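Side-chain contacts in glycosyl hyrolase, family 3 (Deinococcus radiodurans, PDB 3TEV), which probably hydrolyses O-glycosidic bonds with a TIM-barrel domain of glycoside hydrolase family 3: residues W128-V133 and V258-S263; P175-F180 and A210-L215; I44-L49 and A287-A292. All coordinates share one frame; numbering follows the deposited sequence. Where two conformers were deposited one is given.

In the fold
The three contacts lie one within another along the chain: 44-49 comes first, then 128-133, then both segments of contact 2, and finally 258-263 and 287-292. All belong to the family 3 TIM-barrel domain and reach its eight-stranded parallel sheet. Contact 1 sits about 2 Å from the centre of the chain; the centres of contacts 2 and 3 each lie about 10 Å from its own and about 19 Å apart. Contacts 1 and 3 line one interior: contact 1 crosses it, contact 3 reaches over strand 22-24, between the second and eighth strands. Contact 2 packs a strand against a helix. Hydrogen bonds from Thr261 OG1 to Met291 N and Asp288 OD2 to Ile259 N tie 258-263 to 287-292, where seventh and eighth strands meet.

Contact 1 (W128-V133 and V258-S263); sequences WNFTPV and VIVTDS
Trp128 and Phe130 meet Val258 and Val260 in the interior of the TIM barrel, where side chains from the fourth strand and the turn that follows it face those from the seventh strand. The backbones stay well separated, with the CA atoms of Phe130 and Asp262 10.5 Å apart, and the side chains do all the bridging without a hydrogen bond. The indole of Trp128 can be followed outward. At CB the chain turns so that CG is anti to the backbone N (chi1 173°), which sends the ring inward. On its five-membered side NE1 lies over the centre of the Phe130 ring, 3.1 Å above that plane, so that the indole turns an edge, not a face, to the Phe130 ring, and Cys176 packs beside the pair. Farther along, CZ2 comes edge-on to Val260 CG1 at 3.8 Å. At the far end CH2 meets Val258 CG1 at 4.0 Å, approached obliquely. Val260 is the wedge of the opposing strand: CG1 stands between its own backbone N and carbonyl carbon (chi1 59°), and from there it reaches the edges of both aromatic rings near their planes. Met223, on strand 221-224, next to 258-261, touches Phe130 and Val260 alike. The Val260 methyl that touches the indole lies 4.1 Å from Phe130 CE1.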
ATOM      1  N   TRP A 128     -10.023   3.148  -1.318  1.00 36.78           N
ATOM      2  CA  TRP A 128      -8.584   3.188  -1.127  1.00 37.35           C
ATOM      3  C   TRP A 128      -7.887   3.452  -2.464  1.00 37.11           C
ATOM      4  O   TRP A 128      -8.124   2.748  -3.437  1.00 37.41           O
ATOM      5  CB  TRP A 128      -8.126   1.881  -0.482  1.00 37.59           C
ATOM      6  CG  TRP A 128      -6.644   1.638  -0.341  1.00 41.76           C
ATOM      7  CD1 TRP A 128      -5.654   1.929  -1.260  1.00 45.16           C
ATOM      8  CD2 TRP A 128      -5.986   0.944   0.736  1.00 43.54           C
ATOM      9  NE1 TRP A 128      -4.421   1.482  -0.795  1.00 46.45           N
ATOM     10  CE2 TRP A 128      -4.605   0.883   0.428  1.00 45.10           C
ATOM     11  CE3 TRP A 128      -6.427   0.370   1.923  1.00 44.22           C
ATOM     12  CZ2 TRP A 128      -3.664   0.291   1.290  1.00 43.67           C
ATOM     13  CZ3 TRP A 128      -5.485  -0.225   2.771  1.00 44.13           C
ATOM     14  CH2 TRP A 128      -4.128  -0.246   2.453  1.00 42.86           C
ATOM     15  N   ASN A 129      -7.025   4.465  -2.495  1.00 36.55           N
ATOM     16  CA  ASN A 129      -6.221   4.786  -3.673  1.00 36.59           C
ATOM     17  C   ASN A 129      -4.742   4.817  -3.290  1.00 36.98           C
ATOM     18  O   ASN A 129      -4.372   5.408  -2.266  1.00 37.44           O
ATOM     19  CB  ASN A 129      -6.643   6.139  -4.257  1.00 35.58           C
ATOM     20  CG  ASN A 129      -6.055   6.394  -5.638  1.00 36.02           C
ATOM     21  OD1 ASN A 129      -5.567   5.469  -6.300  1.00 38.60           O
ATOM     22  ND2 ASN A 129      -6.106   7.647  -6.088  1.00 32.26           N
ATOM     23  N   PHE A 130      -3.896   4.195  -4.097  1.00 37.48           N
ATOM     24  CA  PHE A 130      -2.455   4.155  -3.811  1.00 38.56           C
ATOM     25  C   PHE A 130      -1.736   5.409  -4.321  1.00 39.40           C
ATOM     26  O   PHE A 130      -1.014   5.351  -5.323  1.00 39.79           O
ATOM     27  CB  PHE A 130      -1.821   2.907  -4.424  1.00 38.28           C
ATOM     28  CG  PHE A 130      -2.052   1.660  -3.641  1.00 40.35           C
ATOM     29  CD1 PHE A 130      -1.342   1.419  -2.465  1.00 43.29           C
ATOM     30  CD2 PHE A 130      -2.944   0.695  -4.095  1.00 40.46           C
ATOM     31  CE1 PHE A 130      -1.562   0.233  -1.729  1.00 45.49           C
ATOM     32  CE2 PHE A 130      -3.161  -0.494  -3.384  1.00 41.61           C
ATOM     33  CZ  PHE A 130      -2.484  -0.738  -2.209  1.00 44.03           C
ATOM     34  N   THR A 131      -2.012   6.547  -3.681  1.00 40.61           N
ATOM     35  CA  THR A 131      -1.272   7.816  -3.831  1.00 41.60           C
ATOM     36  C   THR A 131      -1.356   8.497  -2.463  1.00 41.09           C
ATOM     37  O   THR A 131      -2.206   8.125  -1.650  1.00 40.69           O
ATOM     38  CB  THR A 131      -1.865   8.826  -4.890  1.00 42.31           C
ATOM     39  OG1 THR A 131      -3.297   8.893  -4.768  1.00 45.56           O
ATOM     40  CG2 THR A 131      -1.441   8.492  -6.311  1.00 42.88           C
ATOM     41  N   PRO A 132      -0.484   9.491  -2.203  1.00 40.77           N
ATOM     42  CA  PRO A 132       0.521  10.024  -3.129  1.00 41.02           C
ATOM     43  C   PRO A 132       1.850   9.262  -3.109  1.00 41.37           C
ATOM     44  O   PRO A 132       2.213   8.632  -2.115  1.00 41.08           O
ATOM     45  CB  PRO A 132       0.746  11.445  -2.606  1.00 40.84           C
ATOM     46  CG  PRO A 132       0.586  11.284  -1.084  1.00 40.88           C
ATOM     47  CD  PRO A 132      -0.466  10.194  -0.901  1.00 40.72           C
ATOM     48  N   VAL A 133       2.560   9.341  -4.225  1.00 41.74           N
ATOM     49  CA  VAL A 133       3.962   9.019  -4.273  1.00 41.80           C
ATOM     50  C   VAL A 133       4.663  10.115  -3.456  1.00 42.07           C
ATOM     51  O   VAL A 133       4.472  11.296  -3.727  1.00 42.40           O
ATOM     52  CB  VAL A 133       4.441   9.043  -5.743  1.00 41.91           C
ATOM     53  CG1 VAL A 133       5.977   9.103  -5.842  1.00 41.23           C
ATOM     54  CG2 VAL A 133       3.868   7.843  -6.504  1.00 41.14           C
ATOM     55  N   VAL A 258      -2.147   1.930   8.886  1.00 33.70           N
ATOM     56  CA  VAL A 258      -2.000   0.651   8.200  1.00 32.53           C
ATOM     57  C   VAL A 258      -0.651   0.600   7.475  1.00 32.24           C
ATOM     58  O   VAL A 258      -0.288   1.540   6.755  1.00 31.78           O
ATOM     59  CB  VAL A 258      -3.135   0.474   7.175  1.00 32.59           C
ATOM     60  CG1 VAL A 258      -2.858  -0.689   6.172  1.00 31.00           C
ATOM     61  CG2 VAL A 258      -4.492   0.311   7.899  1.00 31.61           C
ATOM     62  N   ILE A 259       0.100  -0.482   7.674  1.00 31.44           N
ATOM     63  CA  ILE A 259       1.271  -0.722   6.840  1.00 31.17           C
ATOM     64  C   ILE A 259       0.960  -1.860   5.890  1.00 31.36           C
ATOM     65  O   ILE A 259       0.565  -2.938   6.338  1.00 31.10           O
ATOM     66  CB  ILE A 259       2.487  -1.056   7.674  1.00 31.25           C
ATOM     67  CG1 ILE A 259       2.809   0.119   8.607  1.00 32.17           C
ATOM     68  CG2 ILE A 259       3.674  -1.431   6.770  1.00 30.92           C
ATOM     69  CD1 ILE A 259       3.915  -0.182   9.625  1.00 32.98           C
ATOM     70  N   VAL A 260       1.102  -1.614   4.586  1.00 31.95           N
ATOM     71  CA  VAL A 260       0.856  -2.637   3.572  1.00 33.56           C
ATOM     72  C   VAL A 260       2.164  -2.883   2.804  1.00 35.08           C
ATOM     73  O   VAL A 260       2.915  -1.951   2.586  1.00 35.20           O
ATOM     74  CB  VAL A 260      -0.358  -2.266   2.625  1.00 33.55           C
ATOM     75  CG1 VAL A 260      -0.105  -0.957   1.907  1.00 34.90           C
ATOM     76  CG2 VAL A 260      -0.622  -3.367   1.580  1.00 31.84           C
ATOM     77  N   THR A 261       2.448  -4.130   2.431  1.00 36.66           N
ATOM     78  CA  THR A 261       3.655  -4.437   1.659  1.00 39.52           C
ATOM     79  C   THR A 261       3.413  -4.106   0.202  1.00 41.93           C
ATOM     80  O   THR A 261       2.282  -4.261  -0.279  1.00 43.56           O
ATOM     81  CB  THR A 261       3.908  -5.919   1.601  1.00 39.66           C
ATOM     82  OG1 THR A 261       2.884  -6.515   0.756  1.00 40.95           O
ATOM     83  CG2 THR A 261       3.901  -6.523   2.989  1.00 37.38           C
ATOM     84  N   ASP A 262       4.452  -3.697  -0.525  1.00 43.87           N
ATOM     85  CA  ASP A 262       4.345  -3.647  -1.982  1.00 45.89           C
ATOM     86  C   ASP A 262       4.026  -5.064  -2.504  1.00 47.15           C
ATOM     87  O   ASP A 262       4.162  -6.064  -1.775  1.00 46.58           O
ATOM     88  CB  ASP A 262       5.654  -3.108  -2.590  1.00 46.55           C
ATOM     89  CG  ASP A 262       5.478  -2.525  -4.014  1.00 48.89           C
ATOM     90  OD1 ASP A 262       4.462  -2.806  -4.681  1.00 51.07           O
ATOM     91  OD2 ASP A 262       6.379  -1.776  -4.468  1.00 50.51           O
ATOM     92  N   SER A 263       3.601  -5.153  -3.762  1.00 49.15           N
ATOM     93  CA  SER A 263       3.257  -6.437  -4.388  1.00 51.64           C
ATOM     94  C   SER A 263       4.330  -7.536  -4.172  1.00 52.96           C
ATOM     95  O   SER A 263       5.504  -7.337  -4.519  1.00 52.15           O
ATOM     96  CB  SER A 263       3.038  -6.209  -5.885  1.00 51.90           C
ATOM     97  OG  SER A 263       3.013  -7.446  -6.590  1.00 54.24           O
TER

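Contact 2 (P175-F180 and A210-L215); sequences PCAKHF and APFRAL
Phe212 pushes its ring from the helix against the strand residues Ala177 to Phe180, meeting Phe180 in a T-shaped (edge-to-face) pair. The two planes stand at 87° and the centroids are 5.1 Å apart. Phe180 supplies the edge: with its CG anti to the backbone N (chi1 -177°), CD1 comes down on Phe212 CG at 3.6 Å, offset toward the rim of the ring. The backbone at Phe180 separately sets CB over the same face in a CH-pi contact, 4.2 Å from the Phe212 centroid. Phe212 reaches this position with CG anti to its carbonyl carbon (chi1 -66°), extending from the helix toward the strand. Helix 210-215 belongs to the right-handed beta-alpha-beta crossover of the barrel that links strand 174-180 to its parallel neighbour 221-224. The far edge of the Phe212 ring abuts the cis peptide between Lys178 and His179, CZ lying 3.9 Å from Lys178 C, while Ala177 CB touches CE1 at 4.1 Å. Putting an alanine at Phe212 would probably leave the Phe180 edge without a face to rest on and open a gap beside the cis peptide. The side chains of Lys178 and His179 set out away from the helix, Lys178 NZ bonding to Phe130 O and His179 ND1 to Asp135 OD2. Lys178 CB lies over the imidazole, 3.7 Å above the plane of the His179 ring.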
ATOM      1  N   PRO A 175      -6.134   7.437   1.282  1.00 37.33           N
ATOM      2  CA  PRO A 175      -4.986   7.450   0.386  1.00 37.46           C
ATOM      3  C   PRO A 175      -3.889   6.596   1.007  1.00 38.23           C
ATOM      4  O   PRO A 175      -3.907   6.364   2.211  1.00 39.43           O
ATOM      5  CB  PRO A 175      -4.594   8.928   0.368  1.00 36.71           C
ATOM      6  CG  PRO A 175      -4.950   9.408   1.730  1.00 36.65           C
ATOM      7  CD  PRO A 175      -6.125   8.592   2.203  1.00 36.89           C
ATOM      8  N   CYS A 176      -2.940   6.128   0.221  1.00 38.88           N
ATOM      9  CA  CYS A 176      -1.837   5.347   0.783  1.00 39.34           C
ATOM     10  C   CYS A 176      -0.529   5.895   0.237  1.00 40.22           C
ATOM     11  O   CYS A 176      -0.295   5.817  -0.967  1.00 40.77           O
ATOM     12  CB  CYS A 176      -1.998   3.873   0.421  1.00 39.17           C
ATOM     13  SG  CYS A 176      -0.749   2.728   1.110  1.00 39.13           S
ATOM     14  N   ALA A 177       0.296   6.470   1.110  1.00 40.47           N
ATOM     15  CA  ALA A 177       1.588   7.018   0.719  1.00 41.10           C
ATOM     16  C   ALA A 177       2.554   5.883   0.328  1.00 41.94           C
ATOM     17  O   ALA A 177       2.589   4.838   0.984  1.00 42.33           O
ATOM     18  CB  ALA A 177       2.166   7.828   1.862  1.00 40.75           C
ATOM     19  N   LYS A 178       3.331   6.088  -0.732  1.00 42.22           N
ATOM     20  CA  LYS A 178       4.309   5.088  -1.159  1.00 42.82           C
ATOM     21  C   LYS A 178       5.575   5.773  -1.721  1.00 43.34           C
ATOM     22  O   LYS A 178       5.512   6.959  -2.047  1.00 43.39           O
ATOM     23  CB  LYS A 178       3.675   4.163  -2.188  1.00 42.49           C
ATOM     24  CG  LYS A 178       3.063   4.889  -3.350  1.00 42.41           C
ATOM     25  CD  LYS A 178       2.258   3.957  -4.253  1.00 42.46           C
ATOM     26  CE  LYS A 178       2.055   4.634  -5.606  1.00 42.53           C
ATOM     27  NZ  LYS A 178       1.072   3.921  -6.450  1.00 41.38           N
ATOM     28  N   HIS A 179       6.728   5.087  -1.788  1.00 43.96           N
ATOM     29  CA  HIS A 179       6.972   3.739  -1.218  1.00 44.72           C
ATOM     30  C   HIS A 179       7.974   3.844  -0.082  1.00 44.43           C
ATOM     31  O   HIS A 179       9.167   4.056  -0.313  1.00 45.01           O
ATOM     32  CB  HIS A 179       7.582   2.804  -2.254  1.00 44.64           C
ATOM     33  CG  HIS A 179       6.862   2.793  -3.556  1.00 47.11           C
ATOM     34  ND1 HIS A 179       6.861   3.878  -4.409  1.00 48.46           N
ATOM     35  CD2 HIS A 179       6.132   1.825  -4.166  1.00 49.39           C
ATOM     36  CE1 HIS A 179       6.155   3.579  -5.489  1.00 50.94           C
ATOM     37  NE2 HIS A 179       5.699   2.341  -5.365  1.00 51.07           N
ATOM     38  N   PHE A 180       7.502   3.673   1.134  1.00 43.62           N
ATOM     39  CA  PHE A 180       8.333   3.850   2.292  1.00 43.72           C
ATOM     40  C   PHE A 180       9.451   2.789   2.343  1.00 44.40           C
ATOM     41  O   PHE A 180       9.192   1.613   2.135  1.00 44.21           O
ATOM     42  CB  PHE A 180       7.449   3.772   3.524  1.00 43.33           C
ATOM     43  CG  PHE A 180       8.168   4.016   4.787  1.00 42.48           C
ATOM     44  CD1 PHE A 180       8.398   5.318   5.223  1.00 42.40           C
ATOM     45  CD2 PHE A 180       8.635   2.948   5.542  1.00 40.44           C
ATOM     46  CE1 PHE A 180       9.076   5.544   6.400  1.00 42.76           C
ATOM     47  CE2 PHE A 180       9.319   3.165   6.707  1.00 41.16           C
ATOM     48  CZ  PHE A 180       9.547   4.461   7.143  1.00 41.98           C
ATOM     49  N   ALA A 210      12.011  12.356   4.974  1.00 40.56           N
ATOM     50  CA  ALA A 210      11.404  13.623   5.404  1.00 41.05           C
ATOM     51  C   ALA A 210       9.915  13.786   5.081  1.00 41.21           C
ATOM     52  O   ALA A 210       9.140  14.183   5.953  1.00 41.69           O
ATOM     53  CB  ALA A 210      12.218  14.836   4.916  1.00 40.68           C
ATOM     54  N   PRO A 211       9.495  13.483   3.842  1.00 41.22           N
ATOM     55  CA  PRO A 211       8.057  13.693   3.556  1.00 41.45           C
ATOM     56  C   PRO A 211       7.121  12.759   4.355  1.00 41.19           C
ATOM     57  O   PRO A 211       6.059  13.193   4.793  1.00 40.95           O
ATOM     58  CB  PRO A 211       7.951  13.436   2.036  1.00 41.43           C
ATOM     59  CG  PRO A 211       9.369  13.554   1.526  1.00 41.23           C
ATOM     60  CD  PRO A 211      10.228  13.035   2.646  1.00 41.06           C
ATOM     61  N   PHE A 212       7.528  11.506   4.562  1.00 40.76           N
ATOM     62  CA  PHE A 212       6.726  10.564   5.335  1.00 40.92           C
ATOM     63  C   PHE A 212       6.670  11.015   6.775  1.00 42.65           C
ATOM     64  O   PHE A 212       5.608  10.980   7.402  1.00 43.48           O
ATOM     65  CB  PHE A 212       7.326   9.162   5.313  1.00 39.61           C
ATOM     66  CG  PHE A 212       7.315   8.512   3.964  1.00 38.46           C
ATOM     67  CD1 PHE A 212       6.177   7.840   3.497  1.00 37.80           C
ATOM     68  CD2 PHE A 212       8.459   8.531   3.170  1.00 36.04           C
ATOM     69  CE1 PHE A 212       6.173   7.225   2.237  1.00 37.62           C
ATOM     70  CE2 PHE A 212       8.468   7.923   1.917  1.00 36.47           C
ATOM     71  CZ  PHE A 212       7.325   7.268   1.444  1.00 37.47           C
ATOM     72  N   ARG A 213       7.813  11.432   7.307  1.00 44.37           N
ATOM     73  CA  ARG A 213       7.860  11.873   8.689  1.00 46.53           C
ATOM     74  C   ARG A 213       6.971  13.100   8.875  1.00 46.68           C
ATOM     75  O   ARG A 213       6.183  13.151   9.817  1.00 47.47           O
ATOM     76  CB  ARG A 213       9.301  12.136   9.144  1.00 47.40           C
ATOM     77  CG  ARG A 213       9.464  12.476  10.640  1.00 52.51           C
ATOM     78  CD  ARG A 213      10.905  12.162  11.084  1.00 61.08           C
ATOM     79  NE  ARG A 213      11.395  12.933  12.237  1.00 68.39           N
ATOM     80  CZ  ARG A 213      12.411  12.558  13.031  1.00 71.65           C
ATOM     81  NH1 ARG A 213      13.056  11.402  12.830  1.00 72.29           N
ATOM     82  NH2 ARG A 213      12.785  13.340  14.042  1.00 72.93           N
ATOM     83  N   ALA A 214       7.072  14.062   7.968  1.00 46.71           N
ATOM     84  CA  ALA A 214       6.276  15.293   8.069  1.00 47.14           C
ATOM     85  C   ALA A 214       4.771  15.047   7.917  1.00 46.99           C
ATOM     86  O   ALA A 214       3.956  15.777   8.475  1.00 46.74           O
ATOM     87  CB  ALA A 214       6.761  16.339   7.057  1.00 46.87           C
ATOM     88  N   LEU A 215       4.411  13.992   7.192  1.00 46.65           N
ATOM     89  CA  LEU A 215       3.006  13.773   6.821  1.00 46.21           C
ATOM     90  C   LEU A 215       2.289  12.666   7.602  1.00 45.93           C
ATOM     91  O   LEU A 215       1.139  12.343   7.306  1.00 45.31           O
ATOM     92  CB  LEU A 215       2.874  13.565   5.298  1.00 45.56           C
ATOM     93  CG  LEU A 215       3.351  14.732   4.390  1.00 45.98           C
ATOM     94  CD1 LEU A 215       3.090  14.455   2.904  1.00 43.44           C
ATOM     95  CD2 LEU A 215       2.765  16.102   4.783  1.00 44.97           C
TER

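Contact 3 (I44-L49 and A287-A292); sequences IGAVCL and ADLVMA
Ala46 faces Leu289 and Cys48 faces Met291 at CA separations of 8.7 and 8.4 Å, so each segment advances two residues between one pair and the next, and both run the same way. Such spacing is too wide for adjacent strands; strand 22-24 of the TIM barrel runs between them, and its Met23 touches both Ala46 and Cys48. The touching side chains reach across on the inner side of the barrel. At one pair, Ala46 CB meets a single branch of Leu289, with CD1 at 4.2 Å. At the other, Met291, present as selenomethionine, starts off across the direction of its partner and then bends back: CG is anti to the carbonyl carbon (chi1 -67°), and a turn at chi3 of 74° brings the terminal CE to 4.0 Å from Cys48 CB. It is through CB that Cys48 meets strand 290-291, while the residue also packs on Phe130. Val260 packs against both Leu289 and Met291, continuing this lining toward strand 258-261. With only carbon atoms at the two touching points and no hydrogen bond across, the attraction is dispersive and hydrophobic, so the contact probably depends on shape and burial rather than on bond direction.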
ATOM      1  N   ILE A  44     -11.608 -13.105   2.539  1.00 33.95           N
ATOM      2  CA  ILE A  44     -10.621 -12.145   2.089  1.00 34.30           C
ATOM      3  C   ILE A  44     -11.200 -10.731   2.344  1.00 34.06           C
ATOM      4  O   ILE A  44     -12.337 -10.471   2.039  1.00 33.70           O
ATOM      5  CB  ILE A  44     -10.326 -12.338   0.580  1.00 34.96           C
ATOM      6  CG1 ILE A  44      -9.809 -13.758   0.284  1.00 34.22           C
ATOM      7  CG2 ILE A  44      -9.437 -11.210   0.032  1.00 34.80           C
ATOM      8  CD1 ILE A  44      -8.386 -13.971   0.566  1.00 34.91           C
ATOM      9  N   GLY A  45     -10.419  -9.838   2.920  1.00 34.07           N
ATOM     10  CA  GLY A  45     -10.968  -8.541   3.285  1.00 34.00           C
ATOM     11  C   GLY A  45     -10.462  -7.391   2.424  1.00 33.40           C
ATOM     12  O   GLY A  45     -10.918  -6.260   2.585  1.00 34.12           O
ATOM     13  N   ALA A  46      -9.538  -7.661   1.506  1.00 32.03           N
ATOM     14  CA  ALA A  46      -8.972  -6.573   0.720  1.00 31.60           C
ATOM     15  C   ALA A  46      -8.661  -7.015  -0.700  1.00 31.70           C
ATOM     16  O   ALA A  46      -8.173  -8.122  -0.912  1.00 31.58           O
ATOM     17  CB  ALA A  46      -7.744  -5.999   1.412  1.00 30.50           C
ATOM     18  N   VAL A  47      -8.957  -6.144  -1.662  0.50 32.20           N
ATOM     19  CA  VAL A  47      -8.652  -6.389  -3.071  0.50 32.71           C
ATOM     20  C   VAL A  47      -8.095  -5.127  -3.707  0.50 33.50           C
ATOM     21  O   VAL A  47      -8.501  -4.018  -3.345  0.50 33.84           O
ATOM     22  CB  VAL A  47      -9.904  -6.784  -3.874  0.50 32.73           C
ATOM     23  CG1 VAL A  47      -9.639  -6.587  -5.352  0.50 33.03           C
ATOM     24  CG2 VAL A  47     -10.301  -8.219  -3.586  0.50 31.98           C
ATOM     25  N   CYS A  48      -7.168  -5.286  -4.649  1.00 33.93           N
ATOM     26  CA  CYS A  48      -6.636  -4.142  -5.386  1.00 35.49           C
ATOM     27  C   CYS A  48      -7.035  -4.330  -6.831  1.00 36.03           C
ATOM     28  O   CYS A  48      -6.919  -5.435  -7.362  1.00 36.79           O
ATOM     29  CB  CYS A  48      -5.117  -4.005  -5.246  1.00 35.60           C
ATOM     30  SG  CYS A  48      -4.523  -2.424  -6.018  1.00 38.84           S
ATOM     31  N   LEU A  49      -7.551  -3.271  -7.443  1.00 36.85           N
ATOM     32  CA  LEU A  49      -7.972  -3.305  -8.843  1.00 38.35           C
ATOM     33  C   LEU A  49      -6.931  -2.673  -9.753  1.00 40.13           C
ATOM     34  O   LEU A  49      -6.251  -1.731  -9.363  1.00 40.23           O
ATOM     35  CB  LEU A  49      -9.298  -2.584  -9.016  1.00 37.72           C
ATOM     36  CG  LEU A  49     -10.468  -3.097  -8.181  1.00 37.82           C
ATOM     37  CD1 LEU A  49     -11.656  -2.197  -8.364  1.00 38.54           C
ATOM     38  CD2 LEU A  49     -10.823  -4.547  -8.521  1.00 37.68           C
ATOM     39  N   ALA A 287       4.113  -5.405   9.091  1.00 33.93           N
ATOM     40  CA  ALA A 287       3.008  -5.142   8.161  1.00 32.54           C
ATOM     41  C   ALA A 287       1.676  -5.591   8.760  1.00 32.35           C
ATOM     42  O   ALA A 287       1.614  -6.607   9.476  1.00 31.93           O
ATOM     43  CB  ALA A 287       3.238  -5.869   6.849  1.00 32.25           C
ATOM     44  N   ASP A 288       0.615  -4.840   8.462  1.00 31.68           N
ATOM     45  CA  ASP A 288      -0.756  -5.261   8.802  1.00 31.12           C
ATOM     46  C   ASP A 288      -1.401  -6.043   7.666  1.00 30.71           C
ATOM     47  O   ASP A 288      -2.367  -6.786   7.892  1.00 30.24           O
ATOM     48  CB  ASP A 288      -1.634  -4.042   9.078  1.00 30.89           C
ATOM     49  CG  ASP A 288      -1.062  -3.162  10.149  1.00 32.49           C
ATOM     50  OD1 ASP A 288      -0.881  -3.661  11.287  1.00 36.93           O
ATOM     51  OD2 ASP A 288      -0.743  -1.992   9.855  1.00 31.46           O
ATOM     52  N   LEU A 289      -0.887  -5.844   6.448  1.00 29.96           N
ATOM     53  CA  LEU A 289      -1.563  -6.286   5.222  1.00 30.29           C
ATOM     54  C   LEU A 289      -0.514  -6.694   4.199  1.00 31.00           C
ATOM     55  O   LEU A 289       0.437  -5.946   3.943  1.00 30.83           O
ATOM     56  CB  LEU A 289      -2.419  -5.135   4.629  1.00 30.04           C
ATOM     57  CG  LEU A 289      -3.370  -5.493   3.460  1.00 29.20           C
ATOM     58  CD1 LEU A 289      -4.365  -6.650   3.827  1.00 27.15           C
ATOM     59  CD2 LEU A 289      -4.155  -4.269   2.989  1.00 26.95           C
ATOM     60  N   VAL A 290      -0.683  -7.876   3.611  1.00 31.68           N
ATOM     61  CA  VAL A 290       0.233  -8.329   2.576  1.00 32.18           C
ATOM     62  C   VAL A 290      -0.487  -8.343   1.226  1.00 33.02           C
ATOM     63  O   VAL A 290      -1.569  -8.929   1.093  1.00 32.21           O
ATOM     64  CB  VAL A 290       0.795  -9.742   2.922  1.00 32.56           C
ATOM     65  CG1 VAL A 290       1.579 -10.328   1.738  1.00 32.25           C
ATOM     66  CG2 VAL A 290       1.690  -9.669   4.156  1.00 32.93           C
HETATM   67  N   MSE A 291       0.100  -7.677   0.231  1.00 34.67           N
HETATM   68  CA  MSE A 291      -0.412  -7.749  -1.138  1.00 36.85           C
HETATM   69  C   MSE A 291      -0.003  -9.072  -1.743  1.00 37.49           C
HETATM   70  O   MSE A 291       1.145  -9.246  -2.081  1.00 39.84           O
HETATM   71  CB  MSE A 291       0.132  -6.630  -2.004  1.00 36.94           C
HETATM   72  CG  MSE A 291      -0.367  -5.287  -1.565  1.00 41.80           C
HETATM   73 SE   MSE A 291       0.024  -3.881  -2.838  0.75 48.40          SE
HETATM   74  CE  MSE A 291      -1.358  -4.493  -4.076  1.00 49.18           C
ATOM     75  N   ALA A 292      -0.937  -9.985  -1.920  1.00 37.52           N
ATOM     76  CA  ALA A 292      -0.632 -11.299  -2.435  1.00 37.35           C
ATOM     77  C   ALA A 292      -1.198 -11.390  -3.857  1.00 38.29           C
ATOM     78  O   ALA A 292      -2.267 -11.966  -4.082  1.00 38.96           O
ATOM     79  CB  ALA A 292      -1.250 -12.361  -1.502  1.00 36.29           C
TER